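4-alpha-glucanotransferase (Streptococcus agalactiae, PDB 6M6T) is an amylomaltase, or disproportionating enzyme, of the 4-alpha-glucanotransferase family, built on a TIM barrel and modelled here with bound glycan. Local coordinates at residues S15-L20 with G26-A31; D34-V37 with F43-I46; L76-G81 with D86-I91; T435-V440 with K488-I493. One frame throughout, in Å; residues are numbered along the deposited sequence.

Contact 1: S15-L20 with G26-A31; sequences SLPGDL and GREAYA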
# COMPACT_ATOMS: atom_id res chain seq x y z
N SER A 15 0.45 10.46 -4.72
CA SER A 15 -0.49 11.55 -5.01
C SER A 15 0.05 12.93 -4.65
O SER A 15 -0.58 13.94 -5.00
CB SER A 15 -1.81 11.30 -4.28
OG SER A 15 -2.20 9.94 -4.33
N LEU A 16 1.19 13.01 -3.96
CA LEU A 16 1.85 14.29 -3.72
C LEU A 16 2.06 15.00 -5.05
O LEU A 16 2.05 14.35 -6.10
CB LEU A 16 3.19 14.06 -3.01
CG LEU A 16 3.24 13.96 -1.49
CD1 LEU A 16 2.14 13.07 -0.90
CD2 LEU A 16 4.60 13.42 -1.10
N PRO A 17 2.27 16.33 -5.12
CA PRO A 17 2.53 16.99 -6.36
C PRO A 17 4.04 17.10 -6.58
O PRO A 17 4.80 16.77 -5.69
CB PRO A 17 1.93 18.37 -6.17
CG PRO A 17 1.50 18.42 -4.74
CD PRO A 17 2.22 17.29 -4.05
N GLY A 18 4.44 17.53 -7.78
CA GLY A 18 5.87 17.69 -8.10
C GLY A 18 6.13 17.91 -9.57
O GLY A 18 5.20 18.14 -10.33
N ASP A 19 7.38 17.84 -9.98
CA ASP A 19 7.68 18.07 -11.41
C ASP A 19 8.16 16.77 -12.04
O ASP A 19 8.33 16.74 -13.24
CB ASP A 19 8.74 19.17 -11.54
CG ASP A 19 8.22 20.58 -11.33
OD1 ASP A 19 8.16 21.02 -10.17
OD2 ASP A 19 7.89 21.23 -12.34
N LEU A 20 8.31 15.73 -11.21
CA LEU A 20 8.83 14.42 -11.65
C LEU A 20 7.73 13.51 -12.16
O LEU A 20 8.07 12.39 -12.49
CB LEU A 20 9.56 13.76 -10.48
CG LEU A 20 10.74 14.53 -9.92
CD1 LEU A 20 11.57 13.66 -9.00
CD2 LEU A 20 11.60 15.06 -11.04
N GLY A 26 10.23 13.80 -1.38
CA GLY A 26 10.93 15.05 -1.60
C GLY A 26 10.30 16.18 -0.83
O GLY A 26 9.66 15.96 0.20
N ARG A 27 10.46 17.40 -1.33
CA ARG A 27 10.08 18.55 -0.53
C ARG A 27 8.59 18.54 -0.22
O ARG A 27 8.19 18.77 0.93
CB ARG A 27 10.49 19.85 -1.23
CG ARG A 27 11.20 20.78 -0.26
CD ARG A 27 11.43 22.18 -0.82
NE ARG A 27 12.83 22.37 -1.19
CZ ARG A 27 13.30 23.44 -1.83
NH1 ARG A 27 12.49 24.43 -2.17
NH2 ARG A 27 14.59 23.51 -2.13
N GLU A 28 7.75 18.22 -1.21
CA GLU A 28 6.31 18.29 -0.97
C GLU A 28 5.84 17.25 0.04
O GLU A 28 4.82 17.45 0.69
CB GLU A 28 5.55 18.15 -2.29
CG GLU A 28 5.22 19.50 -2.94
CD GLU A 28 6.28 19.97 -3.94
OE1 GLU A 28 5.96 20.83 -4.81
OE2 GLU A 28 7.44 19.48 -3.87
N ALA A 29 6.59 16.16 0.23
CA ALA A 29 6.29 15.24 1.33
C ALA A 29 6.45 15.94 2.69
O ALA A 29 5.60 15.78 3.59
CB ALA A 29 7.19 14.01 1.25
N TYR A 30 7.55 16.68 2.86
CA TYR A 30 7.78 17.44 4.09
C TYR A 30 6.74 18.55 4.24
O TYR A 30 6.31 18.85 5.36
CB TYR A 30 9.20 18.02 4.11
CG TYR A 30 10.30 16.99 4.04
CD1 TYR A 30 10.79 16.55 2.81
CD2 TYR A 30 10.86 16.45 5.19
CE1 TYR A 30 11.79 15.60 2.74
CE2 TYR A 30 11.86 15.49 5.13
CZ TYR A 30 12.33 15.07 3.90
OH TYR A 30 13.32 14.11 3.84
N ALA A 31 6.30 19.14 3.12
CA ALA A 31 5.20 20.10 3.18
C ALA A 31 3.91 19.43 3.65
O ALA A 31 3.14 20.01 4.42
CB ALA A 31 5.01 20.77 1.82
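Leu16 and Pro17 meet Glu28 and Ala29 on the first turn of a helix. Leu16 sends its CD2 branch against Ala29. That methyl lies 3.5 Å from Ala29 CB and equally near Ala29 CA, so it rests on the helix backbone as much as on the side chain. The Leu16 CG is turned opposite its own carbonyl carbon (chi1 -86°), and this carries the branched end over to the helix. Pro17 takes the neighbouring place. Its CD atom is 3.9 Å from Glu28 CB, and the ring and the Glu28 chain run at a slant to one another. Pro17 O also faces the Glu28 chain, 3.7 Å from Glu28 CB. The Glu28 chain bends at chi2 (92°), which turns the carboxyl carbon back toward Pro17 O; CB and CG pack by the proline CD. No hydrogen bond joins the two segments, and the contact is one of van der Waals packing. Asp19 OD1 and Glu28 OE1 are 5.8 Å apart. These two carboxylates do not touch, and if both are charged they would probably repel weakly. Gly26 is the N-cap of the helix, and its O takes weak bonds from Ala29 N and Tyr30 N. Outside the two segments, Leu16 O accepts a hydrogen bond from Arg473 NE. Ala29 also touches Leu202 of helix 182-208. The contact thus folds the loop that follows strand 6-10 back onto the start of helix 27-38, the helix that leads to strand 43-45.

Contact 2: D34-V37 with F43-I46; sequences DFLV and FWQI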
# COMPACT_ATOMS: atom_id res chain seq x y z
N ASP A 34 4.15 19.08 7.29
CA ASP A 34 3.90 20.42 7.82
C ASP A 34 2.40 20.70 7.87
O ASP A 34 1.89 21.28 8.85
CB ASP A 34 4.61 21.47 6.94
CG ASP A 34 6.11 21.63 7.27
OD1 ASP A 34 6.50 21.43 8.44
OD2 ASP A 34 6.89 21.97 6.34
N PHE A 35 1.67 20.28 6.83
CA PHE A 35 0.23 20.51 6.78
C PHE A 35 -0.50 19.63 7.79
O PHE A 35 -1.55 20.03 8.31
CB PHE A 35 -0.28 20.27 5.36
CG PHE A 35 -1.62 19.62 5.31
CD1 PHE A 35 -2.77 20.36 5.51
CD2 PHE A 35 -1.74 18.26 5.06
CE1 PHE A 35 -4.01 19.75 5.48
CE2 PHE A 35 -3.00 17.64 5.02
CZ PHE A 35 -4.13 18.38 5.23
N LEU A 36 0.02 18.43 8.05
CA LEU A 36 -0.65 17.57 9.03
C LEU A 36 -0.51 18.15 10.43
O LEU A 36 -1.46 18.10 11.23
CB LEU A 36 -0.10 16.15 8.96
CG LEU A 36 -0.42 15.42 7.66
CD1 LEU A 36 -0.01 13.91 7.66
CD2 LEU A 36 -1.89 15.58 7.36
N VAL A 37 0.65 18.73 10.74
CA VAL A 37 0.81 19.38 12.05
C VAL A 37 0.10 20.73 12.13
O VAL A 37 -0.20 21.19 13.24
CB VAL A 37 2.28 19.62 12.46
CG1 VAL A 37 3.12 18.36 12.20
CG2 VAL A 37 2.87 20.86 11.78
N PHE A 43 -2.15 11.04 12.14
CA PHE A 43 -1.72 9.94 11.28
C PHE A 43 -1.66 10.36 9.82
O PHE A 43 -2.50 11.14 9.35
CB PHE A 43 -2.66 8.71 11.43
CG PHE A 43 -2.64 8.12 12.80
CD1 PHE A 43 -1.47 7.61 13.35
CD2 PHE A 43 -3.79 8.10 13.57
CE1 PHE A 43 -1.45 7.08 14.63
CE2 PHE A 43 -3.78 7.57 14.86
CZ PHE A 43 -2.61 7.07 15.39
N TRP A 44 -0.66 9.82 9.13
CA TRP A 44 -0.57 9.80 7.67
C TRP A 44 -0.65 8.33 7.27
O TRP A 44 0.26 7.56 7.61
CB TRP A 44 0.74 10.43 7.17
CG TRP A 44 0.83 10.60 5.68
CD1 TRP A 44 -0.09 10.20 4.77
CD2 TRP A 44 1.88 11.25 4.93
NE1 TRP A 44 0.32 10.53 3.49
CE2 TRP A 44 1.52 11.19 3.57
CE3 TRP A 44 3.08 11.88 5.28
CZ2 TRP A 44 2.31 11.72 2.56
CZ3 TRP A 44 3.87 12.38 4.27
CH2 TRP A 44 3.49 12.30 2.93
N GLN A 45 -1.73 7.92 6.61
CA GLN A 45 -1.81 6.58 6.04
C GLN A 45 -1.38 6.64 4.58
O GLN A 45 -1.95 7.40 3.78
CB GLN A 45 -3.21 5.99 6.16
CG GLN A 45 -3.28 4.50 5.76
CD GLN A 45 -4.53 3.79 6.28
OE1 GLN A 45 -5.36 4.37 6.99
NE2 GLN A 45 -4.66 2.52 5.93
N ILE A 46 -0.39 5.84 4.22
CA ILE A 46 0.02 5.67 2.84
C ILE A 46 -0.38 4.27 2.36
O ILE A 46 -0.87 3.43 3.14
CB ILE A 46 1.54 5.91 2.67
CG1 ILE A 46 2.32 5.01 3.64
CG2 ILE A 46 1.90 7.38 2.93
CD1 ILE A 46 3.69 4.62 3.17
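Leu36 reaches from its helix to Trp44 on a strand, and its CD1 methyl does the touching. Leu36 CD1 lies 3.6 Å from Trp44 CB. The next atom along, Trp44 CG, is 3.9 Å from the same methyl. The methyl meets the base of the indole obliquely, and the two side chains cross at about a right angle. Leu36 is extended, with chi2 at -173°, which pushes CD1 out to the strand. Within segment 43-46, Ile46 CG2 sits over one face of the indole, 3.6 Å above its plane and toward the rim. The indole nitrogen is satisfied elsewhere: Trp44 NE1 bonds to Met11 O. Phe43 contributes backbone here, its O lying 4.1 Å from Leu36 CD1. Its CB points away from the helix, and its ring meets Tyr292 edge-to-face. All three residues are buried, and the contact is apolar. Helix 27-38 is the middle of a beta-alpha-beta crossover from strand 6-10 to strand 43-45. Leu36 also touches Val9, so it packs the helix on both strands of that unit, while strand 212-217 lies on the other side of strand 43-45.

Contact 3: L76-G81 with D86-I91; sequences LLTLEG and DDYQNI
The Tyr88 ring receives Thr78 at its edge, with Thr78 OG1 close to the ring plane. Thr78 OG1 is 3.2 Å from the ring carbon Tyr88 CE1. It lies 2.8 Å from Tyr88 OH, within hydrogen-bonding distance. The ring of Phe74 packs edge-to-face with that of Tyr88, and Leu20 and Ile83 touch the tyrosine as well. The main polar partner of the phenol is Asp75: Tyr88 OH is hydrogen-bonded to Asp75 OD1. Thr78 OG1 in turn makes a weak bond to Phe74 O, one turn back in its own helix. Tyr88 CG stands between its backbone N and carbonyl carbon (chi1 55°), which swings the ring toward the helix. The two side chains approach at a slant.

Just beyond Thr78 the helix ends in a Schellman motif. Gly81 has a positive phi of 88°, and its N bonds to Thr78 O at 3.0 Å. A type I beta turn runs from Thr78 to Gly81 over the same residues. The chain then returns through a loop that brings Tyr88 back beside helix 74-78. In the same helix, Leu77 packs against Phe194 and Gln198 of helix 182-208.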
# COMPACT_ATOMS: atom_id res chain seq x y z
N LEU A 76 16.36 15.75 -3.86
CA LEU A 76 17.15 15.30 -2.72
C LEU A 76 18.47 14.70 -3.17
O LEU A 76 19.49 14.82 -2.48
CB LEU A 76 16.35 14.29 -1.91
CG LEU A 76 15.49 14.88 -0.79
CD1 LEU A 76 14.78 13.75 -0.05
CD2 LEU A 76 16.33 15.71 0.17
N LEU A 77 18.46 14.06 -4.35
CA LEU A 77 19.65 13.43 -4.92
C LEU A 77 20.62 14.45 -5.49
O LEU A 77 21.84 14.23 -5.45
CB LEU A 77 19.23 12.45 -6.03
CG LEU A 77 18.91 11.01 -5.67
CD1 LEU A 77 19.06 10.18 -6.92
CD2 LEU A 77 19.82 10.52 -4.55
N THR A 78 20.10 15.54 -6.05
CA THR A 78 20.95 16.63 -6.52
C THR A 78 21.66 17.28 -5.35
O THR A 78 22.89 17.45 -5.36
CB THR A 78 20.12 17.64 -7.30
OG1 THR A 78 19.79 17.10 -8.58
CG2 THR A 78 20.89 18.97 -7.48
N LEU A 79 20.92 17.60 -4.29
CA LEU A 79 21.50 18.25 -3.12
C LEU A 79 22.57 17.40 -2.43
O LEU A 79 23.19 17.85 -1.46
CB LEU A 79 20.40 18.63 -2.12
CG LEU A 79 19.68 19.97 -2.35
CD1 LEU A 79 18.85 20.03 -3.65
CD2 LEU A 79 18.81 20.32 -1.13
N GLU A 80 22.80 16.18 -2.92
CA GLU A 80 23.77 15.24 -2.35
C GLU A 80 25.09 15.20 -3.11
O GLU A 80 26.04 14.58 -2.63
CB GLU A 80 23.17 13.82 -2.30
CG GLU A 80 22.39 13.49 -1.02
CD GLU A 80 23.30 13.18 0.17
OE1 GLU A 80 24.05 12.16 0.14
OE2 GLU A 80 23.28 13.96 1.15
N GLY A 81 25.16 15.83 -4.28
CA GLY A 81 26.36 15.80 -5.10
C GLY A 81 26.43 14.64 -6.05
O GLY A 81 27.52 14.35 -6.56
N ASP A 86 20.51 19.84 -14.50
CA ASP A 86 20.46 19.79 -15.97
C ASP A 86 20.34 18.32 -16.50
O ASP A 86 20.45 18.02 -17.71
CB ASP A 86 21.68 20.50 -16.57
CG ASP A 86 21.37 21.94 -17.06
OD1 ASP A 86 20.19 22.23 -17.37
OD2 ASP A 86 22.30 22.77 -17.15
N ASP A 87 20.11 17.41 -15.55
CA ASP A 87 19.85 16.00 -15.80
C ASP A 87 18.37 15.66 -15.78
O ASP A 87 17.97 14.66 -16.40
CB ASP A 87 20.58 15.15 -14.75
CG ASP A 87 22.10 15.28 -14.84
OD1 ASP A 87 22.60 15.81 -15.86
OD2 ASP A 87 22.79 14.86 -13.88
N TYR A 88 17.54 16.44 -15.09
CA TYR A 88 16.10 16.18 -15.11
C TYR A 88 15.25 17.42 -15.25
O TYR A 88 14.02 17.29 -15.32
CB TYR A 88 15.67 15.42 -13.85
CG TYR A 88 16.06 16.08 -12.55
CD1 TYR A 88 17.38 16.09 -12.12
CD2 TYR A 88 15.10 16.67 -11.73
CE1 TYR A 88 17.74 16.68 -10.94
CE2 TYR A 88 15.45 17.26 -10.55
CZ TYR A 88 16.76 17.26 -10.16
OH TYR A 88 17.10 17.86 -8.97
N GLN A 89 15.83 18.63 -15.29
CA GLN A 89 15.06 19.81 -15.65
C GLN A 89 14.49 19.63 -17.04
O GLN A 89 15.23 19.38 -18.00
CB GLN A 89 15.93 21.06 -15.62
CG GLN A 89 15.18 22.34 -15.29
CD GLN A 89 15.19 22.62 -13.80
OE1 GLN A 89 16.26 22.63 -13.18
NE2 GLN A 89 14.01 22.90 -13.23
N ASN A 90 13.17 19.75 -17.15
CA ASN A 90 12.46 19.64 -18.43
C ASN A 90 12.72 18.28 -19.09
O ASN A 90 13.24 18.20 -20.21
CB ASN A 90 12.82 20.81 -19.36
CG ASN A 90 11.89 22.01 -19.19
OD1 ASN A 90 11.36 22.27 -18.10
ND2 ASN A 90 11.69 22.76 -20.28
N ILE A 91 12.38 17.22 -18.37
CA ILE A 91 12.42 15.85 -18.88
C ILE A 91 11.01 15.28 -18.72
O ILE A 91 10.83 14.10 -18.39
CB ILE A 91 13.51 15.01 -18.17
CG1 ILE A 91 14.89 15.68 -18.30
CG2 ILE A 91 13.64 13.62 -18.79
CD1 ILE A 91 15.77 15.16 -19.46

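Contact 4: T435-V440 with K488-I493; sequences TLYATV and KEITTI
Tyr437 and Ile490 bring two helices together, with their CA atoms 6.8 Å apart. The Tyr437 ring lies against Ile490, and the two side chains cross at about a right angle. Ile490 CD1 sits over one face of the ring in a CH-pi contact. It is 4.1 Å from the centroid of the Tyr437 ring and 13° off the ring normal. The rest of the branch follows the rim, where Ile490 CG1 is 3.5 Å from Tyr437 CD2. Ile490 CG1 stands between its own backbone N and carbonyl carbon (chi1 70°), which points the CG1-CD1 arm at the ring. Thr491 comes from the edge instead. Its OG1 lies in the ring plane, 3.6 Å from Tyr437 CE2. That hydroxyl is engaged elsewhere, by Leu487 O and by Gln41 NE2. Tyr437 OH bonds to Thr446 OG1. No hydrogen bond crosses between the segments.

Each segment also uses a threonine on its own backbone. Thr439 OG1 bonds to Leu436 O at 3.2 Å, and Thr439 N reaches the same oxygen from the same face of the carbonyl plane. Thr492 OG1 bonds to Lys488 O, which also accepts from Thr492 N. The Thr492 hydroxyl approaches from above the carbonyl plane, 38° out of it. The contact packs helix 481-493, near the end of the chain, on the last turn of helix 428-438. Tyr437 and Leu436 also touch Thr444 of strand 443-447, the barrel strand that follows helix 428-438 and lies beside strand 6-10.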
# COMPACT_ATOMS: atom_id res chain seq x y z
N THR A 435 -19.96 13.91 10.13
CA THR A 435 -20.49 12.73 10.82
C THR A 435 -19.38 11.74 11.18
O THR A 435 -19.29 11.30 12.33
CB THR A 435 -21.57 12.04 10.00
OG1 THR A 435 -22.53 13.01 9.58
CG2 THR A 435 -22.27 11.02 10.86
N LEU A 436 -18.54 11.37 10.21
CA LEU A 436 -17.41 10.46 10.46
C LEU A 436 -16.62 10.88 11.70
O LEU A 436 -16.24 10.04 12.52
CB LEU A 436 -16.48 10.42 9.25
CG LEU A 436 -15.12 9.71 9.38
CD1 LEU A 436 -15.26 8.27 9.76
CD2 LEU A 436 -14.36 9.78 8.10
N TYR A 437 -16.32 12.17 11.82
CA TYR A 437 -15.51 12.59 12.95
C TYR A 437 -16.31 12.60 14.24
O TYR A 437 -15.71 12.54 15.32
CB TYR A 437 -14.90 13.97 12.68
CG TYR A 437 -13.60 13.87 11.93
CD1 TYR A 437 -13.46 12.98 10.88
CD2 TYR A 437 -12.51 14.64 12.29
CE1 TYR A 437 -12.28 12.87 10.20
CE2 TYR A 437 -11.31 14.54 11.60
CZ TYR A 437 -11.20 13.64 10.56
OH TYR A 437 -10.03 13.51 9.88
N ALA A 438 -17.64 12.64 14.14
CA ALA A 438 -18.45 12.57 15.35
C ALA A 438 -18.57 11.16 15.93
O ALA A 438 -19.10 11.03 17.04
CB ALA A 438 -19.85 13.12 15.06
N THR A 439 -18.10 10.12 15.24
CA THR A 439 -18.28 8.75 15.70
C THR A 439 -17.38 8.43 16.89
O THR A 439 -16.37 9.09 17.14
CB THR A 439 -18.01 7.74 14.57
OG1 THR A 439 -16.61 7.50 14.45
CG2 THR A 439 -18.55 8.25 13.24
N VAL A 440 -17.74 7.37 17.62
CA VAL A 440 -17.02 7.02 18.84
C VAL A 440 -15.69 6.35 18.53
O VAL A 440 -15.00 5.89 19.45
CB VAL A 440 -17.89 6.12 19.73
CG1 VAL A 440 -19.20 6.79 19.99
CG2 VAL A 440 -18.09 4.76 19.08
N LYS A 488 -9.01 21.34 10.27
CA LYS A 488 -8.69 21.69 11.65
C LYS A 488 -9.96 21.83 12.48
O LYS A 488 -10.00 21.40 13.64
CB LYS A 488 -7.87 22.98 11.74
CG LYS A 488 -7.41 23.26 13.17
CD LYS A 488 -6.73 24.58 13.30
CE LYS A 488 -5.40 24.45 14.06
NZ LYS A 488 -4.38 25.47 13.62
N GLU A 489 -11.02 22.40 11.89
CA GLU A 489 -12.25 22.61 12.64
C GLU A 489 -12.87 21.28 13.06
O GLU A 489 -13.15 21.08 14.24
CB GLU A 489 -13.25 23.43 11.82
CG GLU A 489 -14.59 23.62 12.51
CD GLU A 489 -15.66 24.11 11.56
OE1 GLU A 489 -16.82 24.33 11.98
OE2 GLU A 489 -15.32 24.28 10.37
N ILE A 490 -13.09 20.36 12.11
CA ILE A 490 -13.69 19.10 12.50
C ILE A 490 -12.77 18.35 13.47
O ILE A 490 -13.24 17.58 14.32
CB ILE A 490 -14.06 18.22 11.29
CG1 ILE A 490 -12.81 17.70 10.58
CG2 ILE A 490 -15.00 18.97 10.35
CD1 ILE A 490 -13.11 17.22 9.23
N THR A 491 -11.46 18.59 13.40
CA THR A 491 -10.59 17.91 14.34
C THR A 491 -10.71 18.49 15.75
O THR A 491 -10.61 17.75 16.74
CB THR A 491 -9.15 17.93 13.82
OG1 THR A 491 -9.10 17.28 12.55
CG2 THR A 491 -8.23 17.22 14.77
N THR A 492 -10.97 19.80 15.87
CA THR A 492 -11.13 20.43 17.19
C THR A 492 -12.53 20.20 17.78
O THR A 492 -12.66 19.86 18.96
CB THR A 492 -10.84 21.93 17.11
OG1 THR A 492 -9.80 22.18 16.15
CG2 THR A 492 -10.39 22.47 18.46
N ILE A 493 -13.57 20.40 16.98
CA ILE A 493 -14.95 20.28 17.46
C ILE A 493 -15.20 18.89 18.04
O ILE A 493 -15.87 18.75 19.06
CB ILE A 493 -15.93 20.59 16.31
CG1 ILE A 493 -15.84 22.08 15.94
CG2 ILE A 493 -17.35 20.19 16.68
CD1 ILE A 493 -16.58 22.99 16.89

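Contacts 1 and 2 share helix 27-38 and have centres 13 Å apart. They touch directly, with Leu16 CD1 3.7 Å from Trp44 CZ2. Contact 3 joins contact 1 through packing of Leu20 CD2 on Tyr88 CD2, 3.9 Å apart, with centres 15 Å apart. Contact 4 is 27 Å from contact 1, centre to centre, and nearer to contact 2. The centres of contacts 2 and 4 are 16 Å apart, and their nearest atoms are about 6 Å apart without touching. Contacts 3 and 4 are the most distant pair, 42 Å between centres. None of the segments supplies a residue of the two glycan pockets. Ser15 of contact 1 touches Met460, which precedes the pocket residue Asn461 in the chain.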